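Local coordinates for glycosylation Associate Protein 1 (Streptococcus agalactiae serotype V, PDB 6OYC) that probably acts as a carbohydrate-binding component of the accessory Sec system, forming a complex with Gap2 and Gap3 in the glycosylation and secretion of streptococcal adhesins, at residues Met1-Pro6 with Lys46-Val52; Thr14-Asn19 with Leu53-Asn58; Phe77-Ile83 with Tyr170-Ser174. All coordinates share one frame. Numbering follows the deposited sequence.

Contact 1: Met1-Pro6 with Lys46-Val52; sequences MFHFIP and KESRLVV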
loop_
_atom_site.group_PDB
_atom_site.type_symbol
_atom_site.label_atom_id
_atom_site.label_comp_id
_atom_site.label_asym_id
_atom_site.label_seq_id
_atom_site.Cartn_x
_atom_site.Cartn_y
_atom_site.Cartn_z
ATOM N N MET A 1 -15.868 21.773 -0.790
ATOM C CA MET A 1 -14.804 20.823 -0.428
ATOM C C MET A 1 -15.038 19.382 -0.911
ATOM O O MET A 1 -16.135 19.011 -1.341
ATOM C CB MET A 1 -14.607 20.818 1.085
ATOM C CG MET A 1 -15.624 20.004 1.839
ATOM S SD MET A 1 -15.040 19.632 3.505
ATOM C CE MET A 1 -13.358 19.068 3.183
ATOM N N PHE A 2 -13.993 18.567 -0.828
ATOM C CA PHE A 2 -13.984 17.218 -1.392
ATOM C C PHE A 2 -13.753 16.197 -0.288
ATOM O O PHE A 2 -12.741 16.268 0.426
ATOM C CB PHE A 2 -12.905 17.081 -2.465
ATOM C CG PHE A 2 -13.150 17.937 -3.673
ATOM C CD1 PHE A 2 -13.892 17.456 -4.741
ATOM C CD2 PHE A 2 -12.652 19.234 -3.735
ATOM C CE1 PHE A 2 -14.130 18.250 -5.853
ATOM C CE2 PHE A 2 -12.877 20.027 -4.841
ATOM C CZ PHE A 2 -13.608 19.539 -5.907
ATOM N N HIS A 3 -14.668 15.226 -0.179
ATOM C CA HIS A 3 -14.589 14.162 0.817
ATOM C C HIS A 3 -14.115 12.884 0.133
ATOM O O HIS A 3 -14.819 12.337 -0.729
ATOM C CB HIS A 3 -15.943 13.950 1.483
ATOM C CG HIS A 3 -16.592 15.217 1.927
ATOM N ND1 HIS A 3 -16.597 15.626 3.242
ATOM C CD2 HIS A 3 -17.243 16.180 1.229
ATOM C CE1 HIS A 3 -17.233 16.779 3.339
ATOM N NE2 HIS A 3 -17.629 17.140 2.131
ATOM N N PHE A 4 -12.926 12.408 0.519
ATOM C CA PHE A 4 -12.361 11.194 -0.060
ATOM C C PHE A 4 -12.720 10.013 0.828
ATOM O O PHE A 4 -12.540 10.069 2.051
ATOM C CB PHE A 4 -10.839 11.289 -0.201
ATOM C CG PHE A 4 -10.378 12.147 -1.353
ATOM C CD1 PHE A 4 -10.231 13.529 -1.199
ATOM C CD2 PHE A 4 -10.076 11.579 -2.578
ATOM C CE1 PHE A 4 -9.795 14.323 -2.255
ATOM C CE2 PHE A 4 -9.644 12.363 -3.633
ATOM C CZ PHE A 4 -9.502 13.734 -3.474
ATOM N N ILE A 5 -13.228 8.945 0.225
ATOM C CA ILE A 5 -13.498 7.736 0.993
ATOM C C ILE A 5 -12.580 6.644 0.454
ATOM O O ILE A 5 -12.790 6.177 -0.673
ATOM C CB ILE A 5 -14.970 7.321 0.916
ATOM C CG1 ILE A 5 -15.859 8.468 1.438
ATOM C CG2 ILE A 5 -15.183 6.025 1.676
ATOM C CD1 ILE A 5 -17.301 8.108 1.546
ATOM N N PRO A 6 -11.566 6.212 1.215
ATOM C CA PRO A 6 -10.613 5.211 0.723
ATOM C C PRO A 6 -11.147 3.794 0.888
ATOM O O PRO A 6 -12.182 3.555 1.509
ATOM C CB PRO A 6 -9.388 5.428 1.628
ATOM C CG PRO A 6 -10.000 5.816 2.945
ATOM C CD PRO A 6 -11.261 6.626 2.602
ATOM N N LYS A 46 -7.145 22.398 -3.616
ATOM C CA LYS A 46 -8.524 22.143 -3.214
ATOM C C LYS A 46 -8.617 21.802 -1.731
ATOM O O LYS A 46 -7.703 21.224 -1.138
ATOM C CB LYS A 46 -9.125 21.008 -4.042
ATOM C CG LYS A 46 -9.036 21.245 -5.546
ATOM C CD LYS A 46 -9.382 22.690 -5.875
ATOM C CE LYS A 46 -10.137 22.796 -7.174
ATOM N NZ LYS A 46 -9.314 23.343 -8.271
ATOM N N GLU A 47 -9.734 22.186 -1.132
ATOM C CA GLU A 47 -10.047 21.786 0.230
ATOM C C GLU A 47 -10.560 20.351 0.210
ATOM O O GLU A 47 -11.437 20.011 -0.586
ATOM C CB GLU A 47 -11.094 22.729 0.824
ATOM C CG GLU A 47 -10.782 23.236 2.227
ATOM C CD GLU A 47 -9.490 24.047 2.306
ATOM O OE1 GLU A 47 -8.581 23.637 3.062
ATOM O OE2 GLU A 47 -9.381 25.096 1.624
ATOM N N SER A 48 -9.995 19.496 1.056
ATOM C CA SER A 48 -10.424 18.109 1.029
ATOM C C SER A 48 -10.223 17.471 2.392
ATOM O O SER A 48 -9.459 17.958 3.227
ATOM C CB SER A 48 -9.689 17.317 -0.050
ATOM O OG SER A 48 -8.308 17.375 0.161
ATOM N N ARG A 49 -10.933 16.369 2.606
ATOM C CA ARG A 49 -10.846 15.633 3.851
ATOM C C ARG A 49 -11.008 14.150 3.556
ATOM O O ARG A 49 -11.727 13.759 2.632
ATOM C CB ARG A 49 -11.907 16.104 4.855
ATOM C CG ARG A 49 -11.965 15.284 6.120
ATOM C CD ARG A 49 -12.428 16.120 7.294
ATOM N NE ARG A 49 -13.824 16.450 7.167
ATOM C CZ ARG A 49 -14.323 17.676 7.209
ATOM N NH1 ARG A 49 -13.536 18.729 7.399
ATOM N NH2 ARG A 49 -15.632 17.835 7.058
ATOM N N LEU A 50 -10.324 13.331 4.349
ATOM C CA LEU A 50 -10.415 11.884 4.247
ATOM C C LEU A 50 -11.478 11.365 5.211
ATOM O O LEU A 50 -11.593 11.849 6.337
ATOM C CB LEU A 50 -9.052 11.270 4.560
ATOM C CG LEU A 50 -8.767 9.810 4.225
ATOM C CD1 LEU A 50 -8.505 9.609 2.749
ATOM C CD2 LEU A 50 -7.560 9.366 5.060
ATOM N N VAL A 51 -12.268 10.397 4.759
ATOM C CA VAL A 51 -13.359 9.834 5.552
ATOM C C VAL A 51 -13.088 8.337 5.648
ATOM O O VAL A 51 -13.340 7.592 4.690
ATOM C CB VAL A 51 -14.743 10.112 4.942
ATOM C CG1 VAL A 51 -15.833 9.496 5.794
ATOM C CG2 VAL A 51 -14.987 11.629 4.740
ATOM N N VAL A 52 -12.603 7.893 6.806
ATOM C CA VAL A 52 -12.067 6.543 6.983
ATOM C C VAL A 52 -13.103 5.710 7.716
ATOM O O VAL A 52 -13.471 6.027 8.853
ATOM C CB VAL A 52 -10.735 6.565 7.754
ATOM C CG1 VAL A 52 -10.233 5.137 8.012
ATOM C CG2 VAL A 52 -9.704 7.368 6.973
#
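Met1 folds its side chain over the neighbouring strand: its CE lies 3.6 Å from Ser48 C and 3.7 Å from Arg49 CB, while its SD sits over one face of the Arg49 guanidinium. Below this cover the backbones zip together as parallel β-strands, 2-5 and 48-52, whose axes approach to 4.6 Å at an angle of 31°. The ladder shows how parallel pairing works in general. One residue reaches both ways, so that Phe2 N gives to Glu47 O (2.9 Å) and Phe2 O takes from Arg49 N (2.8 Å); Phe4 repeats the step, its N to Arg49 O at 2.8 Å and its O from Val51 N at 2.7 Å. Phe2, Phe4, Ser48 and Leu50 share one face of the sheet, where Phe4 CB meets Leu50 CD1 at 4.1 Å. His3 and Arg49 share the other, both hydrogen-bonded to Tyr219, and His3 also to Asp228. At the far end Ile5 CG1 packs on Val51 CB at 4.0 Å. In the Rossmann-like parallel sheet of this GT-B-clan protein, strand 2-5 lies between 48-52 and 229-233; helix 33-43 covers the phenylalanine face, Phe41 meeting both rings edge-to-face, and helix 505-512 adds Ile511 beside Phe2.

Contact 2: Thr14-Asn19 with Leu53-Asn58; sequences TWYDNN and LNYMPN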
loop_
_atom_site.group_PDB
_atom_site.type_symbol
_atom_site.label_atom_id
_atom_site.label_comp_id
_atom_site.label_asym_id
_atom_site.label_seq_id
_atom_site.Cartn_x
_atom_site.Cartn_y
_atom_site.Cartn_z
ATOM N N THR A 14 -13.238 -7.005 6.843
ATOM C CA THR A 14 -13.279 -5.771 6.064
ATOM C C THR A 14 -13.011 -4.535 6.908
ATOM O O THR A 14 -12.182 -3.692 6.546
ATOM C CB THR A 14 -14.641 -5.626 5.370
ATOM O OG1 THR A 14 -14.823 -6.710 4.469
ATOM C CG2 THR A 14 -14.741 -4.307 4.577
ATOM N N TRP A 15 -13.724 -4.390 8.020
ATOM C CA TRP A 15 -13.753 -3.123 8.739
ATOM C C TRP A 15 -12.646 -3.009 9.768
ATOM O O TRP A 15 -12.654 -2.068 10.568
ATOM C CB TRP A 15 -15.140 -2.927 9.376
ATOM C CG TRP A 15 -16.232 -3.202 8.356
ATOM C CD1 TRP A 15 -17.030 -4.316 8.274
ATOM C CD2 TRP A 15 -16.604 -2.369 7.243
ATOM N NE1 TRP A 15 -17.873 -4.224 7.192
ATOM C CE2 TRP A 15 -17.632 -3.043 6.541
ATOM C CE3 TRP A 15 -16.175 -1.120 6.778
ATOM C CZ2 TRP A 15 -18.226 -2.514 5.392
ATOM C CZ3 TRP A 15 -16.770 -0.590 5.635
ATOM C CH2 TRP A 15 -17.783 -1.290 4.957
ATOM N N TYR A 16 -11.683 -3.931 9.752
ATOM C CA TYR A 16 -10.632 -4.022 10.752
ATOM C C TYR A 16 -9.356 -3.308 10.272
ATOM O O TYR A 16 -9.311 -2.710 9.196
ATOM C CB TYR A 16 -10.362 -5.500 11.088
ATOM C CG TYR A 16 -9.550 -5.732 12.354
ATOM C CD1 TYR A 16 -9.992 -5.248 13.583
ATOM C CD2 TYR A 16 -8.336 -6.411 12.314
ATOM C CE1 TYR A 16 -9.256 -5.441 14.744
ATOM C CE2 TYR A 16 -7.598 -6.618 13.473
ATOM C CZ TYR A 16 -8.077 -6.128 14.682
ATOM O OH TYR A 16 -7.369 -6.306 15.826
ATOM N N ASP A 17 -8.317 -3.362 11.116
ATOM C CA ASP A 17 -7.022 -2.748 10.839
ATOM C C ASP A 17 -6.375 -3.401 9.618
ATOM O O ASP A 17 -6.340 -4.629 9.505
ATOM C CB ASP A 17 -6.128 -2.911 12.090
ATOM C CG ASP A 17 -4.784 -2.135 12.029
ATOM O OD1 ASP A 17 -4.536 -1.326 11.101
ATOM O OD2 ASP A 17 -3.972 -2.348 12.970
ATOM N N ASN A 18 -5.848 -2.586 8.705
ATOM C CA ASN A 18 -5.101 -3.122 7.567
ATOM C C ASN A 18 -3.610 -3.255 7.849
ATOM O O ASN A 18 -2.864 -3.674 6.962
ATOM C CB ASN A 18 -5.303 -2.250 6.312
ATOM C CG ASN A 18 -4.586 -0.900 6.395
ATOM O OD1 ASN A 18 -4.231 -0.435 7.477
ATOM N ND2 ASN A 18 -4.367 -0.268 5.239
ATOM N N ASN A 19 -3.150 -2.902 9.047
ATOM C CA ASN A 19 -1.718 -2.906 9.293
ATOM C C ASN A 19 -1.160 -4.322 9.161
ATOM O O ASN A 19 -1.879 -5.320 9.276
ATOM C CB ASN A 19 -1.400 -2.316 10.672
ATOM C CG ASN A 19 0.030 -1.762 10.753
ATOM O OD1 ASN A 19 0.704 -1.629 9.736
ATOM N ND2 ASN A 19 0.491 -1.438 11.961
ATOM N N LEU A 53 -13.551 4.629 7.085
ATOM C CA LEU A 53 -14.676 3.881 7.633
ATOM C C LEU A 53 -14.255 2.711 8.504
ATOM O O LEU A 53 -15.017 2.318 9.388
ATOM C CB LEU A 53 -15.575 3.369 6.509
ATOM C CG LEU A 53 -16.278 4.420 5.653
ATOM C CD1 LEU A 53 -17.236 3.741 4.659
ATOM C CD2 LEU A 53 -17.029 5.421 6.498
ATOM N N ASN A 54 -13.072 2.139 8.284
ATOM C CA ASN A 54 -12.647 0.964 9.031
ATOM C C ASN A 54 -11.749 1.359 10.192
ATOM O O ASN A 54 -11.276 2.490 10.296
ATOM C CB ASN A 54 -11.919 -0.034 8.123
ATOM C CG ASN A 54 -10.676 0.559 7.477
ATOM O OD1 ASN A 54 -10.724 1.630 6.877
ATOM N ND2 ASN A 54 -9.561 -0.137 7.602
ATOM N N TYR A 55 -11.526 0.391 11.075
ATOM C CA TYR A 55 -10.686 0.571 12.257
ATOM C C TYR A 55 -9.218 0.753 11.841
ATOM O O TYR A 55 -8.635 -0.124 11.190
ATOM C CB TYR A 55 -10.870 -0.656 13.152
ATOM C CG TYR A 55 -10.106 -0.693 14.456
ATOM C CD1 TYR A 55 -10.204 0.344 15.385
ATOM C CD2 TYR A 55 -9.295 -1.778 14.769
ATOM C CE1 TYR A 55 -9.521 0.295 16.580
ATOM C CE2 TYR A 55 -8.622 -1.845 15.964
ATOM C CZ TYR A 55 -8.729 -0.804 16.859
ATOM O OH TYR A 55 -8.053 -0.861 18.045
ATOM N N MET A 56 -8.610 1.883 12.196
ATOM C CA MET A 56 -7.245 2.195 11.748
ATOM C C MET A 56 -6.404 2.782 12.884
ATOM O O MET A 56 -6.053 3.969 12.877
ATOM C CB MET A 56 -7.294 3.150 10.550
ATOM C CG MET A 56 -7.770 2.486 9.264
ATOM S SD MET A 56 -6.445 1.443 8.639
ATOM C CE MET A 56 -5.598 2.616 7.565
ATOM N N PRO A 57 -6.032 1.961 13.869
ATOM C CA PRO A 57 -5.237 2.489 15.000
ATOM C C PRO A 57 -3.873 3.035 14.588
ATOM O O PRO A 57 -3.273 3.811 15.344
ATOM C CB PRO A 57 -5.097 1.276 15.928
ATOM C CG PRO A 57 -5.313 0.080 15.019
ATOM C CD PRO A 57 -6.303 0.519 14.000
ATOM N N ASN A 58 -3.372 2.672 13.408
ATOM C CA ASN A 58 -2.091 3.162 12.916
ATOM C C ASN A 58 -2.259 4.207 11.822
ATOM O O ASN A 58 -1.373 4.373 10.979
ATOM C CB ASN A 58 -1.237 2.006 12.399
ATOM C CG ASN A 58 0.197 2.183 12.743
ATOM O OD1 ASN A 58 0.530 2.484 13.893
ATOM N ND2 ASN A 58 1.079 2.044 11.741
HETATM O O HOH W 1 -4.167 1.325 11.100
HETATM O O HOH W 2 0.538 1.024 8.836
#
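Leu53 opens the path just beyond strand 48-52, its CB 4.2 Å from Trp15 CZ3 in an apolar contact. Asn54 then turns its side chain to the other loop, and its ND2 donates to Tyr16 O at 3.0 Å, an amide standing in for a backbone donor. The next bond is backbone to backbone: Tyr55 N to Trp15 O, 2.8 Å and almost straight. The Tyr55 ring lies obliquely beside that of Tyr16, centroids 5.6 Å apart, and the hydroxyls reach outside partners, Ser155 for Tyr55 and Gln168 for Tyr16. Pro57 CG comes within 3.4 Å of Asp17 OD2. At Asn58 water takes over: one molecule links Asp17 OD1 to Asn58 N, another Asn19 OD1 to Asn58 ND2, while Asn58 OD1 is hydrogen-bonded to Asn130. Asp17 OD1 also accepts from Asn19 N at 2.9 Å, closing an Asx turn. Paired loops at the C-terminal ends of adjacent parallel strands are typical of Rossmann-like domains, where such loops commonly line the cleft in GT-B relatives.

Contact 3: Phe77-Ile83 with Tyr170-Ser174; sequences FDDIQEI and YLAPS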
loop_
_atom_site.group_PDB
_atom_site.type_symbol
_atom_site.label_atom_id
_atom_site.label_comp_id
_atom_site.label_asym_id
_atom_site.label_seq_id
_atom_site.Cartn_x
_atom_site.Cartn_y
_atom_site.Cartn_z
ATOM N N PHE A 77 -14.154 5.184 13.617
ATOM C CA PHE A 77 -13.830 4.496 14.868
ATOM C C PHE A 77 -13.277 5.451 15.914
ATOM O O PHE A 77 -13.543 5.271 17.103
ATOM C CB PHE A 77 -12.854 3.343 14.617
ATOM C CG PHE A 77 -13.545 2.073 14.200
ATOM C CD1 PHE A 77 -14.046 1.941 12.903
ATOM C CD2 PHE A 77 -13.737 1.038 15.109
ATOM C CE1 PHE A 77 -14.684 0.787 12.505
ATOM C CE2 PHE A 77 -14.380 -0.123 14.718
ATOM C CZ PHE A 77 -14.865 -0.246 13.414
ATOM N N ASP A 78 -12.502 6.462 15.499
ATOM C CA ASP A 78 -12.098 7.531 16.413
ATOM C C ASP A 78 -13.320 8.174 17.076
ATOM O O ASP A 78 -13.341 8.411 18.290
ATOM C CB ASP A 78 -11.286 8.587 15.655
ATOM C CG ASP A 78 -9.801 8.219 15.505
ATOM O OD1 ASP A 78 -9.417 7.031 15.601
ATOM O OD2 ASP A 78 -9.009 9.143 15.273
ATOM N N ASP A 79 -14.343 8.469 16.277
ATOM C CA ASP A 79 -15.603 9.018 16.780
ATOM C C ASP A 79 -16.260 8.067 17.780
ATOM O O ASP A 79 -16.556 8.440 18.919
ATOM C CB ASP A 79 -16.513 9.270 15.576
ATOM C CG ASP A 79 -17.803 9.997 15.927
ATOM O OD1 ASP A 79 -18.147 10.133 17.115
ATOM O OD2 ASP A 79 -18.484 10.425 14.973
ATOM N N ILE A 80 -16.502 6.829 17.358
ATOM C CA ILE A 80 -17.053 5.817 18.255
ATOM C C ILE A 80 -16.279 5.774 19.565
ATOM O O ILE A 80 -16.859 5.851 20.653
ATOM C CB ILE A 80 -17.044 4.447 17.565
ATOM C CG1 ILE A 80 -17.937 4.490 16.331
ATOM C CG2 ILE A 80 -17.450 3.341 18.540
ATOM C CD1 ILE A 80 -17.916 3.203 15.553
ATOM N N GLN A 81 -14.955 5.648 19.480
ATOM C CA GLN A 81 -14.154 5.359 20.661
ATOM C C GLN A 81 -13.884 6.581 21.530
ATOM O O GLN A 81 -13.182 6.436 22.533
ATOM C CB GLN A 81 -12.824 4.720 20.249
ATOM C CG GLN A 81 -12.959 3.305 19.693
ATOM C CD GLN A 81 -11.628 2.749 19.262
ATOM O OE1 GLN A 81 -11.316 2.727 18.061
ATOM N NE2 GLN A 81 -10.808 2.324 20.241
ATOM N N GLU A 82 -14.406 7.764 21.170
ATOM C CA GLU A 82 -14.298 8.982 21.998
ATOM C C GLU A 82 -12.843 9.374 22.212
ATOM O O GLU A 82 -12.428 9.750 23.315
ATOM C CB GLU A 82 -15.019 8.826 23.343
ATOM C CG GLU A 82 -16.508 8.677 23.173
ATOM C CD GLU A 82 -17.242 8.392 24.473
ATOM O OE1 GLU A 82 -16.639 8.509 25.565
ATOM O OE2 GLU A 82 -18.432 8.031 24.383
ATOM N N ILE A 83 -12.055 9.269 21.148
ATOM C CA ILE A 83 -10.633 9.526 21.283
ATOM C C ILE A 83 -10.360 11.025 21.401
ATOM O O ILE A 83 -9.630 11.462 22.297
ATOM C CB ILE A 83 -9.876 8.843 20.127
ATOM C CG1 ILE A 83 -9.817 7.338 20.426
ATOM C CG2 ILE A 83 -8.471 9.408 19.953
ATOM C CD1 ILE A 83 -9.796 6.482 19.202
ATOM N N TYR A 170 -13.305 -2.498 22.251
ATOM C CA TYR A 170 -12.729 -1.245 21.788
ATOM C C TYR A 170 -12.831 -0.218 22.898
ATOM O O TYR A 170 -13.900 -0.044 23.491
ATOM C CB TYR A 170 -13.431 -0.713 20.543
ATOM C CG TYR A 170 -13.375 -1.575 19.303
ATOM C CD1 TYR A 170 -14.155 -2.730 19.197
ATOM C CD2 TYR A 170 -12.590 -1.200 18.205
ATOM C CE1 TYR A 170 -14.135 -3.507 18.038
ATOM C CE2 TYR A 170 -12.553 -1.976 17.035
ATOM C CZ TYR A 170 -13.334 -3.125 16.962
ATOM O OH TYR A 170 -13.334 -3.887 15.818
ATOM N N LEU A 171 -11.731 0.480 23.155
ATOM C CA LEU A 171 -11.582 1.300 24.346
ATOM C C LEU A 171 -11.447 2.768 23.976
ATOM O O LEU A 171 -11.035 3.117 22.866
ATOM C CB LEU A 171 -10.359 0.858 25.169
ATOM C CG LEU A 171 -10.240 -0.638 25.535
ATOM C CD1 LEU A 171 -9.038 -0.944 26.428
ATOM C CD2 LEU A 171 -11.507 -1.139 26.207
ATOM N N ALA A 172 -11.828 3.629 24.932
ATOM C CA ALA A 172 -11.440 5.035 24.938
ATOM C C ALA A 172 -10.070 5.179 25.605
ATOM O O ALA A 172 -9.600 4.250 26.274
ATOM C CB ALA A 172 -12.491 5.866 25.679
ATOM N N PRO A 173 -9.396 6.322 25.424
ATOM C CA PRO A 173 -8.059 6.485 26.040
ATOM C C PRO A 173 -8.066 6.392 27.557
ATOM O O PRO A 173 -7.014 6.136 28.157
ATOM C CB PRO A 173 -7.605 7.875 25.558
ATOM C CG PRO A 173 -8.365 8.083 24.257
ATOM C CD PRO A 173 -9.711 7.406 24.467
ATOM N N SER A 174 -9.213 6.576 28.198
ATOM C CA SER A 174 -9.349 6.335 29.626
ATOM C C SER A 174 -9.273 4.860 29.984
ATOM O O SER A 174 -9.129 4.536 31.173
ATOM C CB SER A 174 -10.685 6.870 30.120
ATOM O OG SER A 174 -11.709 6.020 29.629
#
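A short helix ending against the end of a β-strand is the backbone theme here. Helix 76-80 closes with a Schellman motif: Glu82 adopts a positive phi of 61°, and two bonds return to the last turn, Ile83 N to Asp78 O at 3.2 Å and Glu82 N to Asp79 O at 3.2 Å. The reversal lays the exit of the helix beside residues 170-174, where strand 164-171 runs out, and the two backbones are nearest at Gln81 and Ala172, 5.1 Å between their CA atoms. Ala172 CA makes a CA-H...O contact with Gln81 O at 3.3 Å. Gln81 supplies the one hydrogen bond between the segments, its NE2 giving to Leu171 O at 2.8 Å; the same NE2 is also hydrogen-bonded to Ser155. One turn earlier on the helix, Phe77 meets Tyr170, CE2 to CE2 at 3.5 Å, with ring planes at 40° and centroids 5.5 Å apart. Beyond the helix, Ile83 CG1 touches Pro173 CD at 4.0 Å. Other parts of the fold meet the charge of Glu82, through Lys196, and the Tyr170 hydroxyl, which bonds to Glu181. The chemistry therefore implies an interface held mainly by aromatic and aliphatic packing, with a buried side-chain amide bonded to the carbonyl of Leu171, at the end of the strand.

How the contacts relate
Together the three contacts illustrate how bonding changes from sheet to domain junction. Contacts 1 and 2 follow the same two chain runs, first as strands and then as the loops leaving them, with Ile5 CG2 meeting Leu53 CD1 at 4.3 Å; their centres lie about 17 Å apart. Regular backbone pairing in contact 1 gives way in contact 2 to a single backbone bond, a side-chain amide and bridging waters. Contact 3 instead joins the parallel-sheet domain to the antiparallel sheet. It is mostly buried, whereas the other two are partly so and contact 1 has an exposed end at Glu47. Tyr55 CE1 to Gln81 OE1, 3.4 Å, joins contacts 2 and 3, whose aromatic rings adjoin.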